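Local coordinates for protein transcriptional regulators (LACI-FAMILY TRANSCRIPTIONAL REGULATORY PROTEIN) (Corynebacterium glutamicum, PDB 3GYB) that probably binds operator DNA as a LacI-family transcription regulator, its sensor part having the periplasmic-binding-protein fold and carrying a bound magnesium ion, at residues N100-K111 and R133-M142; H118-V126 and E176-T187. All blocks are in the same frame, centred on the assembly; numbering follows the deposited sequence.

Contact 1: residues N100-K111 and R133-M142; sequences NDDFRGAEIATK and RRFESFEATM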
loop_
_atom_site.group_PDB
_atom_site.type_symbol
_atom_site.label_atom_id
_atom_site.label_comp_id
_atom_site.label_asym_id
_atom_site.label_seq_id
_atom_site.Cartn_x
_atom_site.Cartn_y
_atom_site.Cartn_z
ATOM N N ASN A 100 -19.328 -0.776 -5.600
ATOM C CA ASN A 100 -20.080 0.268 -4.935
ATOM C C ASN A 100 -20.656 1.144 -6.038
ATOM O O ASN A 100 -20.288 1.005 -7.205
ATOM C CB ASN A 100 -19.167 1.085 -4.006
ATOM C CG ASN A 100 -18.404 2.180 -4.733
ATOM O OD1 ASN A 100 -17.884 1.979 -5.832
ATOM N ND2 ASN A 100 -18.315 3.342 -4.105
ATOM N N ASP A 101 -21.577 2.026 -5.674
ATOM C CA ASP A 101 -22.179 2.926 -6.643
ATOM C C ASP A 101 -21.267 4.147 -6.768
ATOM O O ASP A 101 -21.313 5.040 -5.924
ATOM C CB ASP A 101 -23.557 3.364 -6.154
ATOM C CG ASP A 101 -24.317 4.157 -7.188
ATOM O OD1 ASP A 101 -23.674 4.831 -8.022
ATOM O OD2 ASP A 101 -25.563 4.113 -7.153
ATOM N N ASP A 102 -20.444 4.175 -7.813
ATOM C CA ASP A 102 -19.511 5.281 -8.037
ATOM C C ASP A 102 -20.202 6.609 -8.292
ATOM O O ASP A 102 -19.695 7.664 -7.911
ATOM C CB ASP A 102 -18.583 4.974 -9.211
ATOM C CG ASP A 102 -17.550 3.928 -8.872
ATOM O OD1 ASP A 102 -16.833 4.117 -7.865
ATOM O OD2 ASP A 102 -17.457 2.925 -9.609
ATOM N N PHE A 103 -21.351 6.567 -8.957
ATOM C CA PHE A 103 -22.075 7.799 -9.225
ATOM C C PHE A 103 -22.507 8.428 -7.907
ATOM O O PHE A 103 -22.341 9.629 -7.695
ATOM C CB PHE A 103 -23.289 7.513 -10.109
ATOM C CG PHE A 103 -22.929 7.040 -11.488
ATOM C CD1 PHE A 103 -22.238 7.873 -12.362
ATOM C CD2 PHE A 103 -23.265 5.758 -11.908
ATOM C CE1 PHE A 103 -21.886 7.438 -13.635
ATOM C CE2 PHE A 103 -22.918 5.313 -13.183
ATOM C CZ PHE A 103 -22.228 6.154 -14.046
ATOM N N ARG A 104 -23.044 7.604 -7.013
ATOM C CA ARG A 104 -23.492 8.076 -5.709
ATOM C C ARG A 104 -22.310 8.557 -4.866
ATOM O O ARG A 104 -22.378 9.611 -4.232
ATOM C CB ARG A 104 -24.235 6.955 -4.977
ATOM C CG ARG A 104 -24.645 7.281 -3.546
ATOM C CD ARG A 104 -25.504 8.533 -3.465
ATOM N NE ARG A 104 -25.921 8.802 -2.093
ATOM C CZ ARG A 104 -26.328 9.987 -1.651
ATOM N NH1 ARG A 104 -26.376 11.025 -2.474
ATOM N NH2 ARG A 104 -26.680 10.135 -0.379
ATOM N N GLY A 105 -21.232 7.778 -4.863
ATOM C CA GLY A 105 -20.057 8.146 -4.091
ATOM C C GLY A 105 -19.491 9.495 -4.485
ATOM O O GLY A 105 -19.177 10.326 -3.627
ATOM N N ALA A 106 -19.363 9.719 -5.789
ATOM C CA ALA A 106 -18.835 10.977 -6.298
ATOM C C ALA A 106 -19.814 12.115 -6.008
ATOM O O ALA A 106 -19.414 13.259 -5.811
ATOM C CB ALA A 106 -18.579 10.868 -7.793
ATOM N N GLU A 107 -21.101 11.793 -5.980
ATOM C CA GLU A 107 -22.118 12.798 -5.694
ATOM C C GLU A 107 -21.967 13.243 -4.240
ATOM O O GLU A 107 -22.027 14.435 -3.930
ATOM C CB GLU A 107 -23.513 12.209 -5.918
ATOM C CG GLU A 107 -24.650 13.142 -5.537
ATOM C CD GLU A 107 -26.011 12.520 -5.782
ATOM O OE1 GLU A 107 -26.280 11.428 -5.234
ATOM O OE2 GLU A 107 -26.813 13.124 -6.524
ATOM N N ILE A 108 -21.764 12.274 -3.354
ATOM C CA ILE A 108 -21.599 12.558 -1.937
ATOM C C ILE A 108 -20.381 13.446 -1.712
ATOM O O ILE A 108 -20.447 14.427 -0.978
ATOM C CB ILE A 108 -21.412 11.260 -1.126
ATOM C CG1 ILE A 108 -22.696 10.425 -1.182
ATOM C CG2 ILE A 108 -21.033 11.590 0.312
ATOM C CD1 ILE A 108 -22.600 9.096 -0.453
ATOM N N ALA A 109 -19.271 13.089 -2.352
ATOM C CA ALA A 109 -18.036 13.845 -2.215
ATOM C C ALA A 109 -18.189 15.280 -2.690
ATOM O O ALA A 109 -17.793 16.218 -2.002
ATOM C CB ALA A 109 -16.916 13.162 -2.997
ATOM N N THR A 110 -18.762 15.443 -3.878
ATOM C CA THR A 110 -18.947 16.762 -4.459
ATOM C C THR A 110 -19.927 17.588 -3.645
ATOM O O THR A 110 -19.668 18.754 -3.345
ATOM C CB THR A 110 -19.443 16.642 -5.908
ATOM O OG1 THR A 110 -18.549 15.789 -6.634
ATOM C CG2 THR A 110 -19.479 18.006 -6.584
ATOM N N LYS A 111 -21.046 16.973 -3.279
ATOM C CA LYS A 111 -22.065 17.654 -2.493
ATOM C C LYS A 111 -21.487 18.091 -1.148
ATOM O O LYS A 111 -21.833 19.153 -0.638
ATOM C CB LYS A 111 -23.268 16.731 -2.276
ATOM C CG LYS A 111 -24.418 17.364 -1.486
ATOM C CD LYS A 111 -24.999 18.567 -2.213
ATOM C CE LYS A 111 -26.205 19.131 -1.473
ATOM N NZ LYS A 111 -27.246 18.094 -1.245
ATOM N N ARG A 133 -16.789 7.101 -14.249
ATOM C CA ARG A 133 -18.061 7.256 -13.561
ATOM C C ARG A 133 -17.989 8.369 -12.517
ATOM O O ARG A 133 -18.906 9.184 -12.401
ATOM C CB ARG A 133 -18.470 5.938 -12.894
ATOM C CG ARG A 133 -18.887 4.845 -13.880
ATOM C CD ARG A 133 -19.529 3.666 -13.151
ATOM N NE ARG A 133 -18.559 2.842 -12.433
ATOM C CZ ARG A 133 -17.805 1.905 -13.001
ATOM N NH1 ARG A 133 -17.904 1.667 -14.303
ATOM N NH2 ARG A 133 -16.960 1.194 -12.263
ATOM N N ARG A 134 -16.898 8.409 -11.759
ATOM C CA ARG A 134 -16.740 9.434 -10.737
ATOM C C ARG A 134 -16.602 10.818 -11.357
ATOM O O ARG A 134 -17.069 11.804 -10.791
ATOM C CB ARG A 134 -15.539 9.099 -9.846
ATOM C CG ARG A 134 -15.787 7.836 -9.030
ATOM C CD ARG A 134 -14.566 7.352 -8.269
ATOM N NE ARG A 134 -14.776 5.977 -7.815
ATOM C CZ ARG A 134 -13.849 5.222 -7.231
ATOM N NH1 ARG A 134 -12.629 5.700 -7.012
ATOM N NH2 ARG A 134 -14.141 3.974 -6.882
ATOM N N PHE A 135 -15.971 10.886 -12.526
ATOM C CA PHE A 135 -15.803 12.154 -13.227
ATOM C C PHE A 135 -17.158 12.625 -13.743
ATOM O O PHE A 135 -17.510 13.795 -13.610
ATOM C CB PHE A 135 -14.836 11.996 -14.406
ATOM C CG PHE A 135 -14.985 13.064 -15.456
ATOM C CD1 PHE A 135 -14.547 14.365 -15.218
ATOM C CD2 PHE A 135 -15.609 12.777 -16.666
ATOM C CE1 PHE A 135 -14.731 15.368 -16.172
ATOM C CE2 PHE A 135 -15.799 13.772 -17.626
ATOM C CZ PHE A 135 -15.359 15.070 -17.377
ATOM N N GLU A 136 -17.915 11.709 -14.336
ATOM C CA GLU A 136 -19.228 12.055 -14.870
ATOM C C GLU A 136 -20.169 12.533 -13.769
ATOM O O GLU A 136 -20.907 13.505 -13.947
ATOM C CB GLU A 136 -19.824 10.852 -15.605
ATOM C CG GLU A 136 -19.011 10.423 -16.813
ATOM C CD GLU A 136 -19.665 9.295 -17.587
ATOM O OE1 GLU A 136 -19.981 8.251 -16.973
ATOM O OE2 GLU A 136 -19.857 9.450 -18.810
ATOM N N SER A 137 -20.140 11.857 -12.625
ATOM C CA SER A 137 -20.989 12.245 -11.509
ATOM C C SER A 137 -20.530 13.588 -10.947
ATOM O O SER A 137 -21.347 14.422 -10.562
ATOM C CB SER A 137 -20.957 11.174 -10.418
ATOM O OG SER A 137 -21.761 11.560 -9.314
ATOM N N PHE A 138 -19.218 13.798 -10.890
ATOM C CA PHE A 138 -18.693 15.068 -10.401
ATOM C C PHE A 138 -19.276 16.207 -11.240
ATOM O O PHE A 138 -19.801 17.185 -10.705
ATOM C CB PHE A 138 -17.163 15.091 -10.504
ATOM C CG PHE A 138 -16.567 16.465 -10.365
ATOM C CD1 PHE A 138 -16.590 17.130 -9.143
ATOM C CD2 PHE A 138 -15.986 17.100 -11.461
ATOM C CE1 PHE A 138 -16.043 18.406 -9.012
ATOM C CE2 PHE A 138 -15.437 18.380 -11.340
ATOM C CZ PHE A 138 -15.465 19.034 -10.114
ATOM N N GLU A 139 -19.195 16.071 -12.558
ATOM C CA GLU A 139 -19.705 17.111 -13.440
ATOM C C GLU A 139 -21.208 17.289 -13.311
ATOM O O GLU A 139 -21.698 18.415 -13.252
ATOM C CB GLU A 139 -19.356 16.815 -14.904
ATOM C CG GLU A 139 -17.874 16.944 -15.249
ATOM C CD GLU A 139 -17.647 17.438 -16.668
ATOM O OE1 GLU A 139 -18.406 17.026 -17.572
ATOM O OE2 GLU A 139 -16.703 18.232 -16.886
ATOM N N ALA A 140 -21.941 16.181 -13.276
ATOM C CA ALA A 140 -23.396 16.255 -13.169
ATOM C C ALA A 140 -23.828 16.902 -11.857
ATOM O O ALA A 140 -24.778 17.686 -11.816
ATOM C CB ALA A 140 -24.005 14.861 -13.285
ATOM N N THR A 141 -23.131 16.568 -10.776
ATOM C CA THR A 141 -23.463 17.129 -9.475
ATOM C C THR A 141 -23.133 18.615 -9.437
ATOM O O THR A 141 -23.896 19.402 -8.873
ATOM C CB THR A 141 -22.710 16.402 -8.357
ATOM O OG1 THR A 141 -23.071 15.017 -8.378
ATOM C CG2 THR A 141 -23.058 16.997 -6.994
HETATM N N MSE A 142 -21.997 19.001 -10.013
HETATM C CA MSE A 142 -21.633 20.413 -10.033
HETATM C C MSE A 142 -22.694 21.206 -10.807
HETATM O O MSE A 142 -23.185 22.215 -10.324
HETATM C CB MSE A 142 -20.257 20.616 -10.687
HETATM C CG MSE A 142 -19.080 20.175 -9.823
HETATM SE SE MSE A 142 -18.776 21.264 -8.246
HETATM C CE MSE A 142 -18.049 22.848 -9.091
#

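Contact 2: residues H118-V126 and E176-T187; sequences HTHIAHLRV and EVTAIFSSNDIT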
loop_
_atom_site.group_PDB
_atom_site.type_symbol
_atom_site.label_atom_id
_atom_site.label_comp_id
_atom_site.label_asym_id
_atom_site.label_seq_id
_atom_site.Cartn_x
_atom_site.Cartn_y
_atom_site.Cartn_z
ATOM N N HIS A 118 -17.735 25.617 -0.668
ATOM C CA HIS A 118 -16.790 25.735 -1.773
ATOM C C HIS A 118 -17.545 25.843 -3.094
ATOM O O HIS A 118 -18.560 25.177 -3.287
ATOM C CB HIS A 118 -15.875 24.507 -1.820
ATOM C CG HIS A 118 -14.971 24.376 -0.634
ATOM N ND1 HIS A 118 -13.768 25.043 -0.537
ATOM C CD2 HIS A 118 -15.107 23.672 0.514
ATOM C CE1 HIS A 118 -13.202 24.755 0.622
ATOM N NE2 HIS A 118 -13.992 23.924 1.279
ATOM N N THR A 119 -17.054 26.687 -3.999
ATOM C CA THR A 119 -17.673 26.838 -5.311
ATOM C C THR A 119 -16.646 26.533 -6.398
ATOM O O THR A 119 -16.974 25.916 -7.410
ATOM C CB THR A 119 -18.257 28.252 -5.516
ATOM O OG1 THR A 119 -17.282 29.238 -5.160
ATOM C CG2 THR A 119 -19.507 28.429 -4.663
ATOM N N HIS A 120 -15.407 26.966 -6.190
ATOM C CA HIS A 120 -14.335 26.688 -7.143
ATOM C C HIS A 120 -13.754 25.335 -6.758
ATOM O O HIS A 120 -12.723 25.239 -6.090
ATOM C CB HIS A 120 -13.271 27.785 -7.082
ATOM C CG HIS A 120 -13.731 29.084 -7.666
ATOM N ND1 HIS A 120 -14.011 29.234 -9.007
ATOM C CD2 HIS A 120 -14.012 30.275 -7.086
ATOM C CE1 HIS A 120 -14.450 30.461 -9.228
ATOM N NE2 HIS A 120 -14.461 31.114 -8.080
ATOM N N ILE A 121 -14.448 24.290 -7.192
ATOM C CA ILE A 121 -14.084 22.915 -6.891
ATOM C C ILE A 121 -13.485 22.228 -8.104
ATOM O O ILE A 121 -14.004 22.342 -9.215
ATOM C CB ILE A 121 -15.333 22.133 -6.438
ATOM C CG1 ILE A 121 -15.920 22.793 -5.186
ATOM C CG2 ILE A 121 -14.981 20.675 -6.189
ATOM C CD1 ILE A 121 -17.320 22.314 -4.821
ATOM N N ALA A 122 -12.388 21.512 -7.888
ATOM C CA ALA A 122 -11.739 20.804 -8.982
ATOM C C ALA A 122 -11.702 19.306 -8.719
ATOM O O ALA A 122 -11.704 18.865 -7.569
ATOM C CB ALA A 122 -10.328 21.333 -9.182
ATOM N N HIS A 123 -11.665 18.532 -9.798
ATOM C CA HIS A 123 -11.621 17.076 -9.709
ATOM C C HIS A 123 -10.359 16.524 -10.353
ATOM O O HIS A 123 -10.009 16.910 -11.468
ATOM C CB HIS A 123 -12.838 16.473 -10.417
ATOM C CG HIS A 123 -12.817 14.976 -10.506
ATOM N ND1 HIS A 123 -12.870 14.163 -9.394
ATOM C CD2 HIS A 123 -12.805 14.147 -11.577
ATOM C CE1 HIS A 123 -12.898 12.898 -9.776
ATOM N NE2 HIS A 123 -12.860 12.861 -11.096
ATOM N N LEU A 124 -9.662 15.642 -9.643
ATOM C CA LEU A 124 -8.472 15.003 -10.198
ATOM C C LEU A 124 -8.969 13.665 -10.717
ATOM O O LEU A 124 -9.341 12.792 -9.938
ATOM C CB LEU A 124 -7.410 14.787 -9.117
ATOM C CG LEU A 124 -6.752 16.066 -8.614
ATOM C CD1 LEU A 124 -5.789 15.745 -7.478
ATOM C CD2 LEU A 124 -6.018 16.732 -9.772
ATOM N N ARG A 125 -8.979 13.495 -12.033
ATOM C CA ARG A 125 -9.500 12.259 -12.594
ATOM C C ARG A 125 -8.513 11.139 -12.876
ATOM O O ARG A 125 -7.303 11.341 -12.916
ATOM C CB ARG A 125 -10.319 12.562 -13.859
ATOM C CG ARG A 125 -9.586 13.305 -14.946
ATOM C CD ARG A 125 -10.540 13.727 -16.075
ATOM N NE ARG A 125 -11.327 12.612 -16.601
ATOM C CZ ARG A 125 -12.071 12.675 -17.703
ATOM N NH1 ARG A 125 -12.132 13.801 -18.405
ATOM N NH2 ARG A 125 -12.751 11.611 -18.110
ATOM N N VAL A 126 -9.078 9.949 -13.054
ATOM C CA VAL A 126 -8.346 8.724 -13.352
ATOM C C VAL A 126 -9.039 8.107 -14.570
ATOM O O VAL A 126 -10.258 8.194 -14.699
ATOM C CB VAL A 126 -8.411 7.747 -12.160
ATOM C CG1 VAL A 126 -7.766 6.425 -12.529
ATOM C CG2 VAL A 126 -7.709 8.360 -10.958
ATOM N N GLU A 176 -7.595 29.830 -8.045
ATOM C CA GLU A 176 -8.863 30.164 -7.398
ATOM C C GLU A 176 -9.495 28.927 -6.756
ATOM O O GLU A 176 -10.412 29.038 -5.940
ATOM C CB GLU A 176 -9.843 30.763 -8.414
ATOM C CG GLU A 176 -10.340 29.773 -9.456
ATOM C CD GLU A 176 -9.488 29.734 -10.712
ATOM O OE1 GLU A 176 -8.307 30.134 -10.662
ATOM O OE2 GLU A 176 -10.006 29.285 -11.756
ATOM N N VAL A 177 -9.012 27.747 -7.135
ATOM C CA VAL A 177 -9.540 26.497 -6.593
ATOM C C VAL A 177 -9.334 26.412 -5.084
ATOM O O VAL A 177 -8.223 26.616 -4.592
ATOM C CB VAL A 177 -8.865 25.282 -7.261
ATOM C CG1 VAL A 177 -9.246 23.993 -6.536
ATOM C CG2 VAL A 177 -9.289 25.206 -8.717
ATOM N N THR A 178 -10.405 26.105 -4.357
ATOM C CA THR A 178 -10.331 26.007 -2.900
ATOM C C THR A 178 -10.547 24.595 -2.365
ATOM O O THR A 178 -10.327 24.332 -1.180
ATOM C CB THR A 178 -11.359 26.945 -2.224
ATOM O OG1 THR A 178 -12.691 26.555 -2.593
ATOM C CG2 THR A 178 -11.127 28.376 -2.660
ATOM N N ALA A 179 -10.971 23.682 -3.231
ATOM C CA ALA A 179 -11.208 22.309 -2.803
ATOM C C ALA A 179 -11.025 21.361 -3.970
ATOM O O ALA A 179 -11.334 21.702 -5.111
ATOM C CB ALA A 179 -12.618 22.169 -2.232
ATOM N N ILE A 180 -10.518 20.172 -3.672
ATOM C CA ILE A 180 -10.290 19.162 -4.691
ATOM C C ILE A 180 -10.933 17.838 -4.310
ATOM O O ILE A 180 -10.792 17.379 -3.173
ATOM C CB ILE A 180 -8.772 18.900 -4.889
ATOM C CG1 ILE A 180 -8.092 20.151 -5.447
ATOM C CG2 ILE A 180 -8.565 17.705 -5.817
ATOM C CD1 ILE A 180 -6.562 20.068 -5.481
ATOM N N PHE A 181 -11.671 17.248 -5.247
ATOM C CA PHE A 181 -12.249 15.928 -5.039
ATOM C C PHE A 181 -11.368 15.018 -5.883
ATOM O O PHE A 181 -11.434 15.034 -7.113
ATOM C CB PHE A 181 -13.712 15.848 -5.514
ATOM C CG PHE A 181 -14.194 14.436 -5.771
ATOM C CD1 PHE A 181 -13.819 13.384 -4.936
ATOM C CD2 PHE A 181 -15.017 14.158 -6.857
ATOM C CE1 PHE A 181 -14.251 12.083 -5.178
ATOM C CE2 PHE A 181 -15.456 12.859 -7.108
ATOM C CZ PHE A 181 -15.072 11.820 -6.269
ATOM N N SER A 182 -10.512 14.251 -5.214
ATOM C CA SER A 182 -9.605 13.334 -5.883
ATOM C C SER A 182 -10.329 12.028 -6.189
ATOM O O SER A 182 -11.000 11.466 -5.324
ATOM C CB SER A 182 -8.393 13.060 -4.988
ATOM O OG SER A 182 -7.444 12.259 -5.667
ATOM N N SER A 183 -10.175 11.536 -7.414
ATOM C CA SER A 183 -10.851 10.313 -7.826
ATOM C C SER A 183 -10.595 9.152 -6.875
ATOM O O SER A 183 -11.448 8.285 -6.712
ATOM C CB SER A 183 -10.437 9.927 -9.250
ATOM O OG SER A 183 -11.353 8.991 -9.792
ATOM N N ASN A 184 -9.424 9.131 -6.246
ATOM C CA ASN A 184 -9.113 8.072 -5.289
ATOM C C ASN A 184 -8.075 8.544 -4.281
ATOM O O ASN A 184 -7.473 9.601 -4.451
ATOM C CB ASN A 184 -8.622 6.818 -6.009
ATOM C CG ASN A 184 -7.490 7.109 -6.955
ATOM O OD1 ASN A 184 -6.438 7.594 -6.546
ATOM N ND2 ASN A 184 -7.705 6.834 -8.237
ATOM N N ASP A 185 -7.889 7.760 -3.222
ATOM C CA ASP A 185 -6.945 8.114 -2.166
ATOM C C ASP A 185 -5.489 8.233 -2.584
ATOM O O ASP A 185 -4.811 9.176 -2.183
ATOM C CB ASP A 185 -7.028 7.101 -1.020
ATOM C CG ASP A 185 -8.281 7.257 -0.179
ATOM O OD1 ASP A 185 -9.097 8.173 -0.453
ATOM O OD2 ASP A 185 -8.442 6.454 0.773
ATOM N N ILE A 186 -4.993 7.285 -3.372
ATOM C CA ILE A 186 -3.588 7.335 -3.753
ATOM C C ILE A 186 -3.302 8.626 -4.520
ATOM O O ILE A 186 -2.258 9.245 -4.342
ATOM C CB ILE A 186 -3.182 6.078 -4.572
ATOM C CG1 ILE A 186 -1.659 6.000 -4.679
ATOM C CG2 ILE A 186 -3.818 6.101 -5.945
ATOM C CD1 ILE A 186 -0.959 5.888 -3.330
ATOM N N THR A 187 -4.247 9.048 -5.349
ATOM C CA THR A 187 -4.069 10.293 -6.083
ATOM C C THR A 187 -4.096 11.457 -5.085
ATOM O O THR A 187 -3.336 12.421 -5.216
ATOM C CB THR A 187 -5.180 10.458 -7.141
ATOM O OG1 THR A 187 -5.013 9.447 -8.144
ATOM C CG2 THR A 187 -5.109 11.840 -7.807
HETATM O O HOH W 1 -14.616 28.109 -3.626
HETATM O O HOH W 2 -12.107 10.312 -12.013
#

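Contact 1: residues N100-K111 and R133-M142
A salt-bridge network close to the magnesium-binding Asp212 clasps Asp102 between Arg133 and Arg134 at the N-terminal end of a helix pair. Each arginine grips side-on with two nitrogens, both on a single oxygen. Arg134 NE lies 2.8 Å from Asp102 OD1, with NH2 joining it from the same face of the carboxylate, while Arg133 NE lies 3.0 Å from Asp102 OD2 and the Arg133 guanidinium is nearly coplanar with the carboxylate (26°). A bend at chi3 (-74°) turns the Arg133 tip to Asp102, and Arg133 NH1 goes on to Arg88 O. The stem of Arg133 serves Phe103: CB sits over the ring face, 4.2 Å from the centroid. Further along, Ser137 OG donates to Phe103 O at 2.6 Å, on a lone pair. Ala106 CB lies 3.6 Å from Ser137 CB where the segment axes come within 7.9 Å, a closeness its small size allows. Apolar contacts finish the seam: Thr110 CG2 lies 3.7 Å from Thr141 CG2 and as far from SE of selenomethionine Met142. Segments 102-111 and 133-142 cross at -46°, and their helices pack over one face of the sheet, as in the alpha/beta fold of periplasmic-binding-protein-like domains.

Contact 2: residues H118-V126 and E176-T187
Backbone bonds come first: strands 121-124 and 179-182 run parallel, with Ile121, Ala122, His123 and Leu124 beside Ala179, Ile180, Phe181 and Ser182. Ala122 does double duty, its N donating to Ala179 O at 3.0 Å and its O accepting from Phe181 N at 2.8 Å. Thr178 N to His120 O and Ser183 N to Leu124 O continue the pairing beyond the strands.

Side-chain polar bonds reinforce it. His123 ND1 reaches Phe181 O at 2.8 Å, bent to 134° at the hydrogen, and Leu124 N comes to the same carbonyl from the opposite face of its plane. His123 CG, anti to its own backbone nitrogen (chi1 174°), brings the imidazole alongside the Phe181 ring, the planes 38° apart. A water ties His123 NE2 to Ser183 OG and Val126 N. Past the strands, Asn184 OD1 N-caps the next helix, accepting from Thr187 N at 2.9 Å and from Thr187 OG1. At the other end, His118 ND1 and Thr178 OG1 share a nearly straight 2.8 Å hydrogen bond, and a second water joins Thr178 OG1 to Thr119 N.

Apolar packing fills in between. Ala179 CB sits over the His118 ring, 3.7 Å from its centroid, and Glu176 CG lies over one face of His120. On the face carrying Ala122 and Leu124, Leu124 CG meets Ile180 CG2 at 3.7 Å, beneath helix 160-173. Parallel neighbouring strands with helices on both faces are the core of the Rossmann-like, periplasmic-binding-protein fold of LacI-family sensor domains.

Both contacts are buried and belong to the same layered alpha/beta unit: contact 2 lies in the central sheet, contact 1 in the helix layer over the face that carries His123 and Phe181. Helix 102-115, strand 121-124 and helix 129-144 follow one another, so the segments alternate along the chain. Where the layers meet, Phe138 packs on His123, Ala109 on Phe181, and Arg134 NH1 reaches Ser183 O, probably as a hydrogen bond. Main-chain pairing dominates between strands, whereas the helices rely on side chains: charged near the magnesium site, then a serine-to-carbonyl bond, then small apolar groups. Each has an exposed margin, at Phe103 and Glu136 in contact 1 and at His120 in contact 2.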